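Local coordinates for aminotransferase (Bacillus subtilis, PDB 6L1O), which is a pyridoxal-phosphate-dependent aminotransferase of class I, encoded in the operon for biosynthesis of the dipeptide antibiotic bacilysin, at residues F324-I330 and R364-M370; T336-S341 and P354-F358. All coordinates share one frame; numbering follows the deposited sequence.

How the contacts relate
Contact 1 pairs strands 325-329 and 365-369; contact 2 joins helix 337-348 to the turn after strand 353-354. Along the chain, strand 325-329 comes first, then helix 337-348, the short strand 353-354 with its 3-10 turn, and finally strand 365-369, so contact 2 is formed entirely by chain lying between the two halves of contact 1. Their centres are about 10 Å apart. The two touch directly: G355 N and H365 O are 2.9 Å apart, a probable hydrogen bond, and I330 packs on F340 of the helix. Contact 1 reaches the cofactor site through Y325 and R367, whereas contact 2 lies farther from the cofactor, where helix 337-348 meets edge strand 353-354 and the 3-10 turn after it.

Contact 1 (F324-I330 and R364-M370); sequences FYVWAEI and RHVRISM
M370 N donates to F324 O at 2.8 Å, the first of six backbone hydrogen bonds that zip 324-330 to 364-370 as antiparallel strands. V326 with I368 and A328 with V366 form the hydrogen-bonded pairs, and I330 N, bonding to R364 O, extends the ladder beyond the last bridge.

Two flat stacks decorate the face carrying Y325, W327 and R367. The R367 guanidinium lies on the Y325 ring, planes 7° apart and centres 4.1 Å apart, while its CD sits over the same face. A bend at chi3 (65°) turns the guanidinium along the ring, where NH1 is held by N178 OD1; the phenol OH bonds to Y209 OH. Both outside partners belong to the pyridoxal phosphate site; the Y325 side chain itself lies about 4 Å from the bound cofactor (nearest atoms), and R367 reaches that site through N178. Farther along, H365 forms an offset stack with the five-membered ring of W327 and places CB 3.5 Å from the centroid of the six-membered ring, so one face of the indole is covered by the H365 ring and its CB.

On the reverse face V326, A328, V366 and I368 make apolar contacts, with A328 CB 4.1 Å from I368 CD1. I368 and M370 rest on helix 289-313, V366 meets F340 of helix 337-348, and strand 353-354 flanks 365-369, which is thus central in the three-stranded sheet.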
loop_
_atom_site.group_PDB
_atom_site.type_symbol
_atom_site.label_atom_id
_atom_site.label_comp_id
_atom_site.label_asym_id
_atom_site.label_seq_id
_atom_site.Cartn_x
_atom_site.Cartn_y
_atom_site.Cartn_z
ATOM N N PHE B 324 23.417 2.599 10.775
ATOM C CA PHE B 324 24.351 3.519 10.157
ATOM C C PHE B 324 24.202 4.931 10.664
ATOM O O PHE B 324 24.537 5.865 9.960
ATOM C CB PHE B 324 24.328 3.488 8.639
ATOM C CG PHE B 324 22.952 3.487 8.004
ATOM C CD1 PHE B 324 22.036 4.524 8.225
ATOM C CD2 PHE B 324 22.571 2.434 7.209
ATOM C CE1 PHE B 324 20.799 4.543 7.606
ATOM C CE2 PHE B 324 21.329 2.450 6.566
ATOM C CZ PHE B 324 20.451 3.512 6.771
ATOM N N TYR B 325 23.695 5.066 11.884
ATOM C CA TYR B 325 23.482 6.375 12.496
ATOM C C TYR B 325 24.517 6.630 13.611
ATOM O O TYR B 325 24.873 5.707 14.342
ATOM C CB TYR B 325 22.073 6.465 13.107
ATOM C CG TYR B 325 20.988 6.289 12.135
ATOM C CD1 TYR B 325 20.807 7.190 11.082
ATOM C CD2 TYR B 325 20.094 5.223 12.238
ATOM C CE1 TYR B 325 19.816 7.009 10.145
ATOM C CE2 TYR B 325 19.079 5.064 11.295
ATOM C CZ TYR B 325 18.933 5.943 10.276
ATOM O OH TYR B 325 17.940 5.788 9.323
ATOM N N VAL B 326 24.986 7.864 13.699
ATOM C CA VAL B 326 25.788 8.318 14.841
ATOM C C VAL B 326 24.912 9.272 15.653
ATOM O O VAL B 326 24.330 10.187 15.117
ATOM C CB VAL B 326 27.089 9.026 14.381
ATOM C CG1 VAL B 326 27.925 9.546 15.589
ATOM C CG2 VAL B 326 27.929 8.093 13.514
ATOM N N TRP B 327 24.774 9.004 16.943
ATOM C CA TRP B 327 23.929 9.818 17.868
ATOM C C TRP B 327 24.879 10.715 18.667
ATOM O O TRP B 327 25.625 10.209 19.502
ATOM C CB TRP B 327 23.165 8.854 18.756
ATOM C CG TRP B 327 22.128 9.346 19.723
ATOM C CD1 TRP B 327 22.102 9.092 21.071
ATOM C CD2 TRP B 327 20.918 10.095 19.436
ATOM N NE1 TRP B 327 20.980 9.642 21.623
ATOM C CE2 TRP B 327 20.234 10.251 20.640
ATOM C CE3 TRP B 327 20.347 10.616 18.264
ATOM C CZ2 TRP B 327 19.003 10.939 20.728
ATOM C CZ3 TRP B 327 19.170 11.298 18.332
ATOM C CH2 TRP B 327 18.485 11.452 19.576
ATOM N N ALA B 328 24.926 12.005 18.321
ATOM C CA ALA B 328 25.975 12.922 18.784
ATOM C C ALA B 328 25.403 14.005 19.706
ATOM O O ALA B 328 24.374 14.603 19.391
ATOM C CB ALA B 328 26.617 13.636 17.610
ATOM N N GLU B 329 26.063 14.240 20.833
ATOM C CA GLU B 329 25.640 15.313 21.744
ATOM C C GLU B 329 25.872 16.677 21.120
ATOM O O GLU B 329 26.872 16.888 20.419
ATOM C CB GLU B 329 26.382 15.207 23.067
ATOM C CG GLU B 329 25.870 14.113 23.977
ATOM C CD GLU B 329 26.502 14.199 25.390
ATOM O OE1 GLU B 329 26.145 15.122 26.169
ATOM O OE2 GLU B 329 27.332 13.347 25.712
ATOM N N ILE B 330 24.942 17.603 21.330
ATOM C CA ILE B 330 25.088 18.964 20.819
ATOM C C ILE B 330 25.979 19.785 21.814
ATOM O O ILE B 330 26.178 19.342 22.932
ATOM C CB ILE B 330 23.762 19.646 20.602
ATOM C CG1 ILE B 330 23.116 20.019 21.958
ATOM C CG2 ILE B 330 22.837 18.756 19.789
ATOM C CD1 ILE B 330 21.769 20.708 21.782
ATOM N N ARG B 364 18.946 16.895 23.373
ATOM C CA ARG B 364 20.336 17.320 23.408
ATOM C C ARG B 364 21.276 16.493 22.486
ATOM O O ARG B 364 22.487 16.467 22.664
ATOM C CB ARG B 364 20.843 17.302 24.863
ATOM C CG ARG B 364 20.103 18.313 25.750
ATOM C CD ARG B 364 20.965 18.816 26.896
ATOM N NE ARG B 364 22.193 19.447 26.397
ATOM C CZ ARG B 364 22.272 20.671 25.860
ATOM N NH1 ARG B 364 21.203 21.447 25.748
ATOM N NH2 ARG B 364 23.429 21.122 25.406
ATOM N N HIS B 365 20.705 15.816 21.512
ATOM C CA HIS B 365 21.499 15.072 20.514
ATOM C C HIS B 365 21.028 15.408 19.121
ATOM O O HIS B 365 19.940 15.950 18.917
ATOM C CB HIS B 365 21.355 13.563 20.705
ATOM C CG HIS B 365 22.031 13.037 21.910
ATOM N ND1 HIS B 365 21.486 13.164 23.177
ATOM C CD2 HIS B 365 23.188 12.369 22.061
ATOM C CE1 HIS B 365 22.305 12.621 24.054
ATOM N NE2 HIS B 365 23.324 12.097 23.400
ATOM N N VAL B 366 21.860 15.060 18.142
ATOM C CA VAL B 366 21.472 15.072 16.758
ATOM C C VAL B 366 21.784 13.667 16.203
ATOM O O VAL B 366 22.722 12.989 16.684
ATOM C CB VAL B 366 22.123 16.181 15.926
ATOM C CG1 VAL B 366 21.610 17.547 16.326
ATOM C CG2 VAL B 366 23.656 16.143 16.001
ATOM N N ARG B 367 21.022 13.243 15.201
ATOM C CA ARG B 367 21.293 11.985 14.481
ATOM C C ARG B 367 22.007 12.287 13.164
ATOM O O ARG B 367 21.585 13.163 12.403
ATOM C CB ARG B 367 20.004 11.229 14.180
ATOM C CG ARG B 367 20.258 9.789 13.754
ATOM C CD ARG B 367 19.021 9.161 13.129
ATOM N NE ARG B 367 18.678 9.812 11.911
ATOM C CZ ARG B 367 17.681 9.490 11.100
ATOM N NH1 ARG B 367 16.855 8.499 11.402
ATOM N NH2 ARG B 367 17.525 10.179 9.969
ATOM N N ILE B 368 23.069 11.552 12.892
ATOM C CA ILE B 368 23.928 11.846 11.750
ATOM C C ILE B 368 24.101 10.547 10.980
ATOM O O ILE B 368 24.451 9.541 11.558
ATOM C CB ILE B 368 25.322 12.382 12.186
ATOM C CG1 ILE B 368 25.211 13.582 13.140
ATOM C CG2 ILE B 368 26.178 12.784 10.982
ATOM C CD1 ILE B 368 26.574 14.153 13.550
ATOM N N SER B 369 23.751 10.544 9.709
ATOM C CA SER B 369 23.690 9.238 9.030
ATOM C C SER B 369 24.887 9.059 8.152
ATOM O O SER B 369 25.345 10.014 7.512
ATOM C CB SER B 369 22.420 9.084 8.214
ATOM O OG SER B 369 22.242 10.229 7.463
ATOM N N MET B 370 25.326 7.839 8.062
ATOM C CA MET B 370 26.566 7.529 7.350
ATOM C C MET B 370 26.237 6.935 5.958
ATOM O O MET B 370 26.987 6.119 5.440
ATOM C CB MET B 370 27.394 6.582 8.132
ATOM C CG MET B 370 27.844 7.076 9.489
ATOM S SD MET B 370 29.045 8.382 9.401
ATOM C CE MET B 370 28.032 9.801 9.707
#

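Contact 2 (T336-S341 and P354-F358); sequences TSHQFS and PGEIF
E356, buried most by this contact, sends its carboxylate to the first turn of helix 337-348. Its OE2 accepts from S337 OG at 2.6 Å, through the lone pair facing away from OE1, and from H338 N at 3.0 Å, which approaches 49° out of the carboxylate plane. S337 OG in turn receives E356 N at 3.1 Å, so serine and glutamate are joined by a reciprocal pair of bonds. The serine hydroxyl sits between its own N and carbonyl carbon (chi1 64°), facing the 3-10 turn.

H338 and P354 meet in a CH-pi contact, P354 CB 4.1 Å from the centroid of the H338 ring and 17° off its normal. E356 OE1 is at the ring edge, in plane, but makes no hydrogen bond to ND1. From the helix side S341 OG comes to 3.3 Å from P354 CB, placing the proline against both S341 and H338.

A carboxylate beside the amides of the first turn would be expected to interact favourably with the helix dipole. The arrangement is thus a helix N-terminus with T336 at the N-cap, its capping bond from Q339 N to OG1 weak, and a glutamate carboxylate from the neighbouring 3-10 turn bonding H338 N, within the aminotransferase fold.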
loop_
_atom_site.group_PDB
_atom_site.type_symbol
_atom_site.label_atom_id
_atom_site.label_comp_id
_atom_site.label_asym_id
_atom_site.label_seq_id
_atom_site.Cartn_x
_atom_site.Cartn_y
_atom_site.Cartn_z
ATOM N N THR B 336 18.697 23.425 22.708
ATOM C CA THR B 336 18.014 22.304 22.088
ATOM C C THR B 336 18.605 21.885 20.756
ATOM O O THR B 336 19.300 22.639 20.128
ATOM C CB THR B 336 16.538 22.562 21.821
ATOM O OG1 THR B 336 16.416 23.483 20.731
ATOM C CG2 THR B 336 15.815 23.049 23.091
ATOM N N SER B 337 18.211 20.690 20.313
ATOM C CA SER B 337 18.717 20.109 19.084
ATOM C C SER B 337 18.251 20.853 17.878
ATOM O O SER B 337 19.009 20.972 16.909
ATOM C CB SER B 337 18.338 18.615 19.027
ATOM O OG SER B 337 16.912 18.466 18.978
ATOM N N HIS B 338 17.014 21.361 17.898
ATOM C CA HIS B 338 16.462 22.099 16.748
ATOM C C HIS B 338 17.251 23.388 16.522
ATOM O O HIS B 338 17.443 23.782 15.396
ATOM C CB HIS B 338 14.965 22.425 16.892
ATOM C CG HIS B 338 14.046 21.448 16.214
ATOM N ND1 HIS B 338 13.141 20.664 16.913
ATOM C CD2 HIS B 338 13.884 21.122 14.906
ATOM C CE1 HIS B 338 12.456 19.906 16.064
ATOM N NE2 HIS B 338 12.902 20.150 14.842
ATOM N N GLN B 339 17.705 24.003 17.610
ATOM C CA GLN B 339 18.496 25.240 17.563
ATOM C C GLN B 339 19.922 24.948 16.946
ATOM O O GLN B 339 20.446 25.703 16.098
ATOM C CB GLN B 339 18.609 25.758 18.997
ATOM C CG GLN B 339 19.382 27.011 19.191
ATOM C CD GLN B 339 19.389 27.423 20.652
ATOM O OE1 GLN B 339 18.517 26.982 21.447
ATOM N NE2 GLN B 339 20.364 28.293 21.027
ATOM N N PHE B 340 20.528 23.866 17.401
ATOM C CA PHE B 340 21.840 23.426 16.865
ATOM C C PHE B 340 21.765 22.991 15.391
ATOM O O PHE B 340 22.588 23.449 14.582
ATOM C CB PHE B 340 22.394 22.301 17.697
ATOM C CG PHE B 340 23.737 21.799 17.230
ATOM C CD1 PHE B 340 24.824 22.660 17.169
ATOM C CD2 PHE B 340 23.906 20.480 16.884
ATOM C CE1 PHE B 340 26.052 22.194 16.739
ATOM C CE2 PHE B 340 25.125 19.996 16.471
ATOM C CZ PHE B 340 26.204 20.862 16.399
ATOM N N SER B 341 20.777 22.169 15.043
ATOM C CA SER B 341 20.602 21.726 13.640
ATOM C C SER B 341 20.274 22.897 12.746
ATOM O O SER B 341 20.761 23.009 11.638
ATOM C CB SER B 341 19.615 20.578 13.493
ATOM O OG SER B 341 18.280 20.908 13.881
ATOM N N PRO B 354 17.621 16.735 14.001
ATOM C CA PRO B 354 17.583 17.102 15.417
ATOM C C PRO B 354 16.951 16.005 16.217
ATOM O O PRO B 354 15.963 15.412 15.789
ATOM C CB PRO B 354 16.751 18.417 15.428
ATOM C CG PRO B 354 15.956 18.381 14.178
ATOM C CD PRO B 354 16.683 17.536 13.182
ATOM N N GLY B 355 17.566 15.678 17.353
ATOM C CA GLY B 355 17.175 14.543 18.132
ATOM C C GLY B 355 15.749 14.621 18.637
ATOM O O GLY B 355 15.114 13.627 18.869
ATOM N N GLU B 356 15.246 15.816 18.801
ATOM C CA GLU B 356 13.885 15.959 19.327
ATOM C C GLU B 356 12.797 15.563 18.364
ATOM O O GLU B 356 11.672 15.329 18.769
ATOM C CB GLU B 356 13.653 17.333 19.921
ATOM C CG GLU B 356 13.805 18.488 19.000
ATOM C CD GLU B 356 14.033 19.776 19.821
ATOM O OE1 GLU B 356 13.025 20.347 20.319
ATOM O OE2 GLU B 356 15.205 20.184 20.012
ATOM N N ILE B 357 13.118 15.342 17.090
ATOM C CA ILE B 357 12.085 14.795 16.268
ATOM C C ILE B 357 11.765 13.347 16.648
ATOM O O ILE B 357 10.680 12.833 16.324
ATOM C CB ILE B 357 12.334 14.922 14.752
ATOM C CG1 ILE B 357 13.326 13.947 14.275
ATOM C CG2 ILE B 357 12.692 16.343 14.363
ATOM C CD1 ILE B 357 12.723 12.882 13.447
ATOM N N PHE B 358 12.679 12.706 17.375
ATOM C CA PHE B 358 12.443 11.361 17.913
ATOM C C PHE B 358 11.777 11.357 19.299
ATOM O O PHE B 358 11.531 10.298 19.851
ATOM C CB PHE B 358 13.772 10.613 17.962
ATOM C CG PHE B 358 14.486 10.574 16.640
ATOM C CD1 PHE B 358 14.128 9.651 15.683
ATOM C CD2 PHE B 358 15.492 11.491 16.352
ATOM C CE1 PHE B 358 14.746 9.651 14.449
ATOM C CE2 PHE B 358 16.123 11.488 15.132
ATOM C CZ PHE B 358 15.723 10.573 14.175
#